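Local coordinates for phospholipase C-beta (PLC-beta) (Sepia officinalis, PDB 3QR0), which belongs to the phospholipase C family and joins PH, EF-hand-like, TIM-barrel and C2 domains in one chain that binds a calcium ion, at residues R365-D373 / Y410-S421; I466-H474 / E512-P523. One frame throughout, in Å; residues are numbered along the deposited sequence.

Interaction 1. Residues R365-D373 / Y410-S421; sequences RCLELDCWD and YPVILSFENHCS. With CA (calcium ion), chain B.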
loop_
_atom_site.group_PDB
_atom_site.type_symbol
_atom_site.label_atom_id
_atom_site.label_comp_id
_atom_site.label_asym_id
_atom_site.label_seq_id
_atom_site.Cartn_x
_atom_site.Cartn_y
_atom_site.Cartn_z
ATOM N N ARG A 365 9.486 -5.147 5.128
ATOM C CA ARG A 365 10.335 -5.543 6.267
ATOM C C ARG A 365 11.537 -6.410 5.889
ATOM O O ARG A 365 12.477 -6.533 6.673
ATOM C CB ARG A 365 9.511 -6.290 7.326
ATOM C CG ARG A 365 8.347 -5.492 7.926
ATOM C CD ARG A 365 8.821 -4.348 8.828
ATOM N NE ARG A 365 9.074 -3.147 8.049
ATOM C CZ ARG A 365 9.756 -2.082 8.458
ATOM N NH1 ARG A 365 10.284 -2.015 9.676
ATOM N NH2 ARG A 365 9.907 -1.066 7.621
ATOM N N CYS A 366 11.508 -7.032 4.718
ATOM C CA CYS A 366 12.563 -7.961 4.333
ATOM C C CYS A 366 13.168 -7.518 3.011
ATOM O O CYS A 366 12.460 -7.375 2.010
ATOM C CB CYS A 366 12.028 -9.389 4.231
ATOM S SG CYS A 366 13.302 -10.647 3.834
ATOM N N LEU A 367 14.477 -7.299 3.030
ATOM C CA LEU A 367 15.208 -6.730 1.906
ATOM C C LEU A 367 16.316 -7.670 1.491
ATOM O O LEU A 367 16.725 -8.543 2.267
ATOM C CB LEU A 367 15.840 -5.396 2.303
ATOM C CG LEU A 367 15.009 -4.423 3.131
ATOM C CD1 LEU A 367 15.886 -3.255 3.577
ATOM C CD2 LEU A 367 13.800 -3.931 2.359
ATOM N N GLU A 368 16.820 -7.478 0.277
ATOM C CA GLU A 368 17.924 -8.276 -0.220
ATOM C C GLU A 368 19.123 -7.408 -0.592
ATOM O O GLU A 368 18.973 -6.349 -1.206
ATOM C CB GLU A 368 17.477 -9.092 -1.423
ATOM C CG GLU A 368 18.525 -10.081 -1.923
ATOM C CD GLU A 368 17.967 -11.053 -2.934
ATOM O OE1 GLU A 368 16.785 -10.903 -3.305
ATOM O OE2 GLU A 368 18.706 -11.962 -3.371
ATOM N N LEU A 369 20.305 -7.874 -0.204
ATOM C CA LEU A 369 21.566 -7.218 -0.509
ATOM C C LEU A 369 22.485 -8.264 -1.137
ATOM O O LEU A 369 22.888 -9.222 -0.468
ATOM C CB LEU A 369 22.208 -6.648 0.765
ATOM C CG LEU A 369 21.531 -5.489 1.524
ATOM C CD1 LEU A 369 20.215 -5.896 2.194
ATOM C CD2 LEU A 369 22.479 -4.919 2.578
ATOM N N ASP A 370 22.781 -8.089 -2.427
ATOM C CA ASP A 370 23.711 -8.955 -3.155
ATOM C C ASP A 370 25.097 -8.339 -3.063
ATOM O O ASP A 370 25.392 -7.359 -3.758
ATOM C CB ASP A 370 23.322 -9.071 -4.636
ATOM C CG ASP A 370 22.086 -9.916 -4.868
ATOM O OD1 ASP A 370 21.396 -10.310 -3.903
ATOM O OD2 ASP A 370 21.777 -10.182 -6.048
ATOM N N CYS A 371 25.954 -8.931 -2.233
ATOM C CA CYS A 371 27.254 -8.343 -1.916
ATOM C C CYS A 371 28.388 -8.968 -2.732
ATOM O O CYS A 371 28.525 -10.189 -2.778
ATOM C CB CYS A 371 27.539 -8.483 -0.421
ATOM S SG CYS A 371 26.192 -7.860 0.612
ATOM N N TRP A 372 29.191 -8.115 -3.367
ATOM C CA TRP A 372 30.335 -8.541 -4.180
ATOM C C TRP A 372 31.584 -7.733 -3.813
ATOM O O TRP A 372 31.486 -6.630 -3.258
ATOM C CB TRP A 372 30.019 -8.365 -5.677
ATOM C CG TRP A 372 28.836 -9.178 -6.143
ATOM C CD1 TRP A 372 27.519 -8.835 -6.050
ATOM C CD2 TRP A 372 28.871 -10.468 -6.770
ATOM N NE1 TRP A 372 26.730 -9.829 -6.585
ATOM C CE2 TRP A 372 27.536 -10.846 -7.026
ATOM C CE3 TRP A 372 29.903 -11.339 -7.141
ATOM C CZ2 TRP A 372 27.202 -12.065 -7.630
ATOM C CZ3 TRP A 372 29.571 -12.552 -7.742
ATOM C CH2 TRP A 372 28.231 -12.900 -7.982
ATOM N N ASP A 373 32.754 -8.285 -4.128
ATOM C CA ASP A 373 34.018 -7.582 -3.908
ATOM C C ASP A 373 34.093 -6.375 -4.832
ATOM O O ASP A 373 33.887 -6.510 -6.031
ATOM C CB ASP A 373 35.224 -8.492 -4.198
ATOM C CG ASP A 373 35.484 -9.514 -3.099
ATOM O OD1 ASP A 373 34.860 -9.437 -2.019
ATOM O OD2 ASP A 373 36.330 -10.405 -3.317
ATOM N N TYR A 410 8.255 -2.686 13.595
ATOM C CA TYR A 410 8.425 -4.146 13.634
ATOM C C TYR A 410 9.656 -4.616 12.843
ATOM O O TYR A 410 10.131 -3.907 11.965
ATOM C CB TYR A 410 7.091 -4.825 13.265
ATOM C CG TYR A 410 6.124 -4.654 14.421
ATOM C CD1 TYR A 410 6.127 -5.553 15.478
ATOM C CD2 TYR A 410 5.291 -3.540 14.511
ATOM C CE1 TYR A 410 5.294 -5.384 16.573
ATOM C CE2 TYR A 410 4.449 -3.359 15.610
ATOM C CZ TYR A 410 4.457 -4.290 16.638
ATOM O OH TYR A 410 3.639 -4.143 17.742
ATOM N N PRO A 411 10.207 -5.794 13.190
ATOM C CA PRO A 411 11.583 -6.101 12.782
ATOM C C PRO A 411 11.837 -6.196 11.277
ATOM O O PRO A 411 10.943 -6.544 10.496
ATOM C CB PRO A 411 11.882 -7.446 13.467
ATOM C CG PRO A 411 10.565 -8.000 13.870
ATOM C CD PRO A 411 9.635 -6.845 14.056
ATOM N N VAL A 412 13.070 -5.883 10.900
ATOM C CA VAL A 412 13.509 -5.940 9.521
ATOM C C VAL A 412 14.446 -7.125 9.374
ATOM O O VAL A 412 15.230 -7.417 10.269
ATOM C CB VAL A 412 14.200 -4.624 9.107
ATOM C CG1 VAL A 412 15.010 -4.795 7.808
ATOM C CG2 VAL A 412 13.160 -3.519 8.962
ATOM N N ILE A 413 14.328 -7.832 8.258
ATOM C CA ILE A 413 15.212 -8.949 7.950
ATOM C C ILE A 413 15.990 -8.601 6.685
ATOM O O ILE A 413 15.403 -8.244 5.663
ATOM C CB ILE A 413 14.415 -10.258 7.743
ATOM C CG1 ILE A 413 13.676 -10.647 9.028
ATOM C CG2 ILE A 413 15.355 -11.389 7.325
ATOM C CD1 ILE A 413 12.530 -11.665 8.822
ATOM N N LEU A 414 17.313 -8.679 6.761
ATOM C CA LEU A 414 18.160 -8.416 5.605
ATOM C C LEU A 414 18.679 -9.731 5.053
ATOM O O LEU A 414 19.414 -10.449 5.725
ATOM C CB LEU A 414 19.328 -7.508 5.978
ATOM C CG LEU A 414 18.964 -6.173 6.631
ATOM C CD1 LEU A 414 20.224 -5.367 6.898
ATOM C CD2 LEU A 414 17.993 -5.381 5.768
ATOM N N SER A 415 18.274 -10.040 3.828
ATOM C CA SER A 415 18.700 -11.247 3.138
ATOM C C SER A 415 19.994 -10.943 2.388
ATOM O O SER A 415 19.986 -10.232 1.374
ATOM C CB SER A 415 17.602 -11.728 2.179
ATOM O OG SER A 415 18.016 -12.878 1.456
ATOM N N PHE A 416 21.104 -11.459 2.914
ATOM C CA PHE A 416 22.413 -11.321 2.290
ATOM C C PHE A 416 22.653 -12.460 1.302
ATOM O O PHE A 416 22.576 -13.632 1.660
ATOM C CB PHE A 416 23.529 -11.335 3.340
ATOM C CG PHE A 416 23.741 -10.013 4.033
ATOM C CD1 PHE A 416 24.968 -9.371 3.967
ATOM C CD2 PHE A 416 22.716 -9.414 4.754
ATOM C CE1 PHE A 416 25.171 -8.145 4.614
ATOM C CE2 PHE A 416 22.906 -8.193 5.397
ATOM C CZ PHE A 416 24.136 -7.561 5.328
ATOM N N GLU A 417 22.935 -12.108 0.057
ATOM C CA GLU A 417 23.496 -13.052 -0.895
ATOM C C GLU A 417 24.968 -12.671 -0.977
ATOM O O GLU A 417 25.337 -11.689 -1.619
ATOM C CB GLU A 417 22.803 -12.942 -2.246
ATOM C CG GLU A 417 23.097 -14.086 -3.181
ATOM C CD GLU A 417 22.621 -13.808 -4.593
ATOM O OE1 GLU A 417 21.412 -13.554 -4.775
ATOM O OE2 GLU A 417 23.459 -13.837 -5.516
ATOM N N ASN A 418 25.796 -13.445 -0.287
ATOM C CA ASN A 418 27.167 -13.051 0.014
ATOM C C ASN A 418 28.175 -13.676 -0.949
ATOM O O ASN A 418 28.335 -14.890 -0.979
ATOM C CB ASN A 418 27.468 -13.478 1.450
ATOM C CG ASN A 418 28.629 -12.738 2.056
ATOM O OD1 ASN A 418 29.498 -12.217 1.353
ATOM N ND2 ASN A 418 28.666 -12.705 3.387
ATOM N N HIS A 419 28.853 -12.845 -1.737
ATOM C CA HIS A 419 29.891 -13.329 -2.653
ATOM C C HIS A 419 31.269 -12.756 -2.333
ATOM O O HIS A 419 32.192 -12.885 -3.129
ATOM C CB HIS A 419 29.516 -13.004 -4.099
ATOM C CG HIS A 419 28.192 -13.560 -4.508
ATOM N ND1 HIS A 419 28.049 -14.833 -5.011
ATOM C CD2 HIS A 419 26.948 -13.030 -4.456
ATOM C CE1 HIS A 419 26.772 -15.061 -5.263
ATOM N NE2 HIS A 419 26.083 -13.982 -4.936
ATOM N N CYS A 420 31.411 -12.140 -1.163
ATOM C CA CYS A 420 32.636 -11.415 -0.837
ATOM C C CYS A 420 33.742 -12.320 -0.303
ATOM O O CYS A 420 33.478 -13.348 0.316
ATOM C CB CYS A 420 32.349 -10.318 0.188
ATOM S SG CYS A 420 31.482 -8.911 -0.493
ATOM N N SER A 421 34.983 -11.914 -0.550
ATOM C CA SER A 421 36.144 -12.534 0.077
ATOM C C SER A 421 36.103 -12.257 1.574
ATOM O O SER A 421 35.357 -11.387 2.032
ATOM C CB SER A 421 37.429 -11.960 -0.512
ATOM O OG SER A 421 37.509 -10.563 -0.263
HETATM CA CA CA B . 19.942 -11.793 -5.386
HETATM O O HOH W 1 19.297 -13.240 -0.725
HETATM O O HOH W 2 32.842 -11.066 -4.984
HETATM O O HOH W 3 20.266 -12.464 -7.729
HETATM O O HOH W 4 18.132 -13.205 -6.200
#

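Interaction 2. Residues I466-H474 / E512-P523; sequences ILIKNKKMH and EEMSALVNYIQP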
loop_
_atom_site.group_PDB
_atom_site.type_symbol
_atom_site.label_atom_id
_atom_site.label_comp_id
_atom_site.label_asym_id
_atom_site.label_seq_id
_atom_site.Cartn_x
_atom_site.Cartn_y
_atom_site.Cartn_z
ATOM N N ILE A 466 17.025 -5.234 13.567
ATOM C CA ILE A 466 17.394 -5.669 12.227
ATOM C C ILE A 466 18.065 -7.027 12.362
ATOM O O ILE A 466 19.034 -7.176 13.118
ATOM C CB ILE A 466 18.365 -4.670 11.564
ATOM C CG1 ILE A 466 17.645 -3.347 11.275
ATOM C CG2 ILE A 466 18.949 -5.257 10.263
ATOM C CD1 ILE A 466 18.583 -2.168 11.072
ATOM N N LEU A 467 17.519 -8.024 11.668
ATOM C CA LEU A 467 18.067 -9.376 11.682
ATOM C C LEU A 467 18.815 -9.651 10.390
ATOM O O LEU A 467 18.397 -9.211 9.312
ATOM C CB LEU A 467 16.963 -10.418 11.877
ATOM C CG LEU A 467 16.403 -10.497 13.296
ATOM C CD1 LEU A 467 15.351 -9.428 13.496
ATOM C CD2 LEU A 467 15.826 -11.886 13.577
ATOM N N ILE A 468 19.925 -10.371 10.512
ATOM C CA ILE A 468 20.763 -10.705 9.372
ATOM C C ILE A 468 20.553 -12.153 8.977
ATOM O O ILE A 468 20.759 -13.055 9.788
ATOM C CB ILE A 468 22.269 -10.525 9.677
ATOM C CG1 ILE A 468 22.556 -9.119 10.211
ATOM C CG2 ILE A 468 23.093 -10.797 8.416
ATOM C CD1 ILE A 468 22.146 -8.007 9.274
ATOM N N LYS A 469 20.160 -12.355 7.722
ATOM C CA LYS A 469 20.054 -13.679 7.124
ATOM C C LYS A 469 21.274 -13.890 6.232
ATOM O O LYS A 469 21.407 -13.267 5.174
ATOM C CB LYS A 469 18.757 -13.802 6.321
ATOM C CG LYS A 469 18.653 -15.046 5.440
ATOM C CD LYS A 469 17.440 -14.972 4.523
ATOM C CE LYS A 469 17.569 -15.910 3.329
ATOM N NZ LYS A 469 18.744 -15.590 2.449
ATOM N N ASN A 470 22.167 -14.763 6.686
ATOM C CA ASN A 470 23.404 -15.080 5.988
ATOM C C ASN A 470 23.847 -16.469 6.411
ATOM O O ASN A 470 23.519 -16.915 7.513
ATOM C CB ASN A 470 24.484 -14.053 6.335
ATOM C CG ASN A 470 25.711 -14.153 5.442
ATOM O OD1 ASN A 470 25.820 -13.446 4.442
ATOM N ND2 ASN A 470 26.648 -15.026 5.806
ATOM N N LYS A 471 24.580 -17.154 5.539
ATOM C CA LYS A 471 25.142 -18.456 5.882
ATOM C C LYS A 471 25.946 -18.328 7.171
ATOM O O LYS A 471 26.571 -17.291 7.416
ATOM C CB LYS A 471 26.047 -18.978 4.762
ATOM C CG LYS A 471 25.308 -19.382 3.491
ATOM C CD LYS A 471 26.247 -19.466 2.286
ATOM C CE LYS A 471 27.228 -20.620 2.395
ATOM N NZ LYS A 471 27.983 -20.812 1.112
ATOM N N LYS A 472 25.891 -19.362 8.005
ATOM C CA LYS A 472 26.753 -19.445 9.177
ATOM C C LYS A 472 27.962 -20.292 8.815
ATOM O O LYS A 472 28.011 -20.877 7.729
ATOM C CB LYS A 472 26.005 -20.019 10.385
ATOM C CG LYS A 472 25.065 -19.007 11.041
ATOM C CD LYS A 472 24.525 -19.483 12.389
ATOM C CE LYS A 472 25.506 -19.243 13.527
ATOM N NZ LYS A 472 25.627 -17.805 13.901
ATOM N N MET A 473 28.944 -20.343 9.711
ATOM C CA MET A 473 30.183 -21.073 9.443
ATOM C C MET A 473 29.927 -22.564 9.231
ATOM O O MET A 473 29.150 -23.187 9.961
ATOM C CB MET A 473 31.206 -20.853 10.560
ATOM C CG MET A 473 31.826 -19.462 10.539
ATOM S SD MET A 473 33.584 -19.472 10.906
ATOM C CE MET A 473 34.223 -20.334 9.466
ATOM N N HIS A 474 30.602 -23.112 8.222
ATOM C CA HIS A 474 30.356 -24.467 7.722
ATOM C C HIS A 474 30.491 -25.532 8.812
ATOM O O HIS A 474 31.595 -25.860 9.244
ATOM C CB HIS A 474 31.320 -24.763 6.563
ATOM C CG HIS A 474 30.991 -26.007 5.798
ATOM N ND1 HIS A 474 31.328 -27.269 6.243
ATOM C CD2 HIS A 474 30.365 -26.182 4.609
ATOM C CE1 HIS A 474 30.918 -28.167 5.365
ATOM N NE2 HIS A 474 30.330 -27.534 4.365
ATOM N N GLU A 512 33.763 -15.573 9.826
ATOM C CA GLU A 512 33.286 -15.651 11.205
ATOM C C GLU A 512 32.569 -14.368 11.652
ATOM O O GLU A 512 31.605 -14.438 12.411
ATOM C CB GLU A 512 34.436 -16.000 12.161
ATOM C CG GLU A 512 33.982 -16.269 13.599
ATOM C CD GLU A 512 34.877 -17.255 14.339
ATOM O OE1 GLU A 512 36.108 -17.256 14.114
ATOM O OE2 GLU A 512 34.343 -18.034 15.156
ATOM N N GLU A 513 33.017 -13.210 11.168
ATOM C CA GLU A 513 32.387 -11.930 11.537
ATOM C C GLU A 513 30.960 -11.799 11.002
ATOM O O GLU A 513 30.114 -11.184 11.652
ATOM C CB GLU A 513 33.209 -10.728 11.055
ATOM C CG GLU A 513 34.514 -10.500 11.806
ATOM C CD GLU A 513 35.683 -11.291 11.245
ATOM O OE1 GLU A 513 36.828 -11.004 11.659
ATOM O OE2 GLU A 513 35.471 -12.191 10.399
ATOM N N MET A 514 30.701 -12.350 9.816
ATOM C CA MET A 514 29.344 -12.348 9.258
ATOM C C MET A 514 28.505 -13.434 9.909
ATOM O O MET A 514 27.373 -13.185 10.309
ATOM C CB MET A 514 29.348 -12.536 7.735
ATOM C CG MET A 514 29.588 -11.256 6.943
ATOM S SD MET A 514 28.447 -9.917 7.350
ATOM C CE MET A 514 26.876 -10.661 6.907
ATOM N N SER A 515 29.064 -14.635 10.011
ATOM C CA SER A 515 28.415 -15.737 10.716
ATOM C C SER A 515 27.915 -15.308 12.102
ATOM O O SER A 515 26.790 -15.632 12.483
ATOM C CB SER A 515 29.376 -16.918 10.840
ATOM O OG SER A 515 28.718 -18.073 11.323
ATOM N N ALA A 516 28.748 -14.555 12.827
ATOM C CA ALA A 516 28.446 -14.099 14.194
ATOM C C ALA A 516 27.172 -13.266 14.319
ATOM O O ALA A 516 26.559 -13.233 15.381
ATOM C CB ALA A 516 29.636 -13.306 14.764
ATOM N N LEU A 517 26.776 -12.590 13.245
ATOM C CA LEU A 517 25.577 -11.749 13.268
ATOM C C LEU A 517 24.278 -12.530 13.018
ATOM O O LEU A 517 23.190 -11.979 13.178
ATOM C CB LEU A 517 25.704 -10.629 12.235
ATOM C CG LEU A 517 26.964 -9.761 12.330
ATOM C CD1 LEU A 517 26.972 -8.740 11.217
ATOM C CD2 LEU A 517 27.076 -9.078 13.694
ATOM N N VAL A 518 24.392 -13.801 12.630
ATOM C CA VAL A 518 23.228 -14.621 12.290
ATOM C C VAL A 518 22.750 -15.391 13.514
ATOM O O VAL A 518 23.557 -15.928 14.271
ATOM C CB VAL A 518 23.549 -15.609 11.147
ATOM C CG1 VAL A 518 22.311 -16.406 10.758
ATOM C CG2 VAL A 518 24.106 -14.858 9.936
ATOM N N ASN A 519 21.436 -15.430 13.712
ATOM C CA ASN A 519 20.858 -16.180 14.830
ATOM C C ASN A 519 19.518 -16.822 14.475
ATOM O O ASN A 519 19.473 -18.017 14.206
ATOM C CB ASN A 519 20.762 -15.317 16.102
ATOM C CG ASN A 519 20.412 -13.867 15.812
ATOM O OD1 ASN A 519 19.320 -13.569 15.342
ATOM N ND2 ASN A 519 21.339 -12.959 16.103
ATOM N N TYR A 520 18.441 -16.038 14.458
ATOM C CA TYR A 520 17.099 -16.603 14.288
ATOM C C TYR A 520 16.729 -16.883 12.838
ATOM O O TYR A 520 15.802 -17.653 12.577
ATOM C CB TYR A 520 16.045 -15.691 14.924
ATOM C CG TYR A 520 16.204 -15.615 16.419
ATOM C CD1 TYR A 520 15.939 -16.722 17.216
ATOM C CD2 TYR A 520 16.648 -14.447 17.034
ATOM C CE1 TYR A 520 16.101 -16.671 18.585
ATOM C CE2 TYR A 520 16.809 -14.380 18.399
ATOM C CZ TYR A 520 16.538 -15.496 19.175
ATOM O OH TYR A 520 16.698 -15.434 20.536
ATOM N N ILE A 521 17.436 -16.261 11.900
ATOM C CA ILE A 521 17.118 -16.415 10.487
ATOM C C ILE A 521 18.302 -17.048 9.789
ATOM O O ILE A 521 18.986 -16.402 8.993
ATOM C CB ILE A 521 16.755 -15.067 9.807
ATOM C CG1 ILE A 521 15.876 -14.200 10.714
ATOM C CG2 ILE A 521 16.054 -15.331 8.479
ATOM C CD1 ILE A 521 14.528 -14.801 11.055
ATOM N N GLN A 522 18.547 -18.317 10.094
ATOM C CA GLN A 522 19.694 -19.022 9.552
ATOM C C GLN A 522 19.307 -19.780 8.288
ATOM O O GLN A 522 18.559 -20.748 8.359
ATOM C CB GLN A 522 20.276 -19.992 10.582
ATOM C CG GLN A 522 21.568 -20.624 10.124
ATOM C CD GLN A 522 22.079 -21.682 11.073
ATOM O OE1 GLN A 522 21.716 -21.714 12.254
ATOM N NE2 GLN A 522 22.938 -22.561 10.559
ATOM N N PRO A 523 19.829 -19.352 7.125
ATOM C CA PRO A 523 19.507 -20.049 5.886
ATOM C C PRO A 523 20.286 -21.349 5.763
ATOM O O PRO A 523 21.507 -21.346 5.894
ATOM C CB PRO A 523 19.936 -19.057 4.802
ATOM C CG PRO A 523 21.025 -18.258 5.425
ATOM C CD PRO A 523 20.837 -18.300 6.920
HETATM O O HOH W 5 19.516 -14.058 12.178
HETATM O O HOH W 6 20.604 -11.254 13.167
HETATM O O HOH W 7 23.784 -21.378 7.583
HETATM O O HOH W 8 28.947 -18.140 14.100
#

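Interaction 1. Residues R365-D373 / Y410-S421
R365 O accepts from I413 N, opening the backbone bonds, ending with H419 N on C371 O, that tie strands 366-372 and 412-418 in parallel; L367, L369 and C371 each spend both N-H and C=O on residues of 410-421. The guanidinium of R365 adds a bond in its own plane, NH1 to Y410 O at 3.0 Å, while V412 CG2 lies over one face toward its rim, near NH1, and A404 O is a second acceptor.

Acidic side chains of both strands bind the calcium ion: E368 OE2 and E417 OE1 at 2.4 Å each, D370 with both oxygens, completed by N339 and two waters. Glutamates E368 and E417 reach it by carrying CG anti to the backbone N (chi1 -174° and -167°) and extending one oxygen each. The glutamate oxygens turned from the metal are held too, E368 OE1 by R570 and E417 OE2 by T503 and by H419 NE2, which meets its anti lone pair at 2.7 Å; D370 OD2, although a ligand, also bonds to Y341 OH.

H419 in turn lies in an offset stack on the six-membered ring of W372, centroids 3.8 Å apart and planes at 6°. On the face opposite E368, D370 and E417, L367 CD1 meets L414 CD2 at 3.7 Å, and C371 SG approaches the F416 ring obliquely. D373 OD1 takes S421 N on its syn side at 2.9 Å, beside the start of helix 422-436.

Three carboxylates this close would probably repel; the calcium ion, with R570 nearby, probably offsets their charge, and the stacked histidine is placed to fix E417.

Interaction 2. Residues I466-H474 / E512-P523
L467 CD2 comes up to the edge of the Y520 ring, near its plane, and touches Y520 CB at 4.0 Å; the phenol oxygen is held by I445 N and H448 O. Over one face of the N470 amide lies M514 CE, while ND2 bonds to K471 O, somewhat tilted from the amide plane, and OD1 receives N418 ND2. The amide of Q522 has K472 CD straight above one face, 3.5 Å from Q522 CD.

That lysine is long and flexible enough to fold back: bent at chi3 and chi4 (82° and 72°), it delivers NZ to S515 O and V518 O, at 2.8 Å each, from above both carbonyl planes. V518 N reaches S515 O from the opposite face, closing the type I turn 515-518. Small S515 fits beside the chain and its OG accepts M473 N at 2.8 Å.

Branched residues fill the middle, with I468 CG1 against L517 CB at 4.0 Å and V518 CG2 against N470 CB at 3.7 Å. The main chains here are joined through water: one links I468 N to L517 O, another lies between I468 O and the N-H groups of N519 and I521. N470 N is buried without a partner.

Here the X and Y halves of the phospholipase C TIM barrel meet, strand 466-469 closing one and strand 522-523 opening the other, with side chains and waters making the seam.

Overall arrangement
Strand 412-418 pairs with 366-372 in interaction 1 and with 466-469 on its other side, so both contacts share one sheet, their centres 11 Å apart. V412 O to L467 N and L414 N to L467 O, both 2.8 Å, probably continue the backbone bonding from one to the other. Interaction 1 is mostly buried, though partly exposed at W372, D373, H419 and S421, with regular strand pairing, a metal site on one face and apolar packing on the other. Interaction 2 is buried around I468 but reaches the surface at M473 and E512, and combines apolar packing with lysine and serine bonds and bridging waters. K469 connects the two chemistries: its NZ bonds to S415 OG.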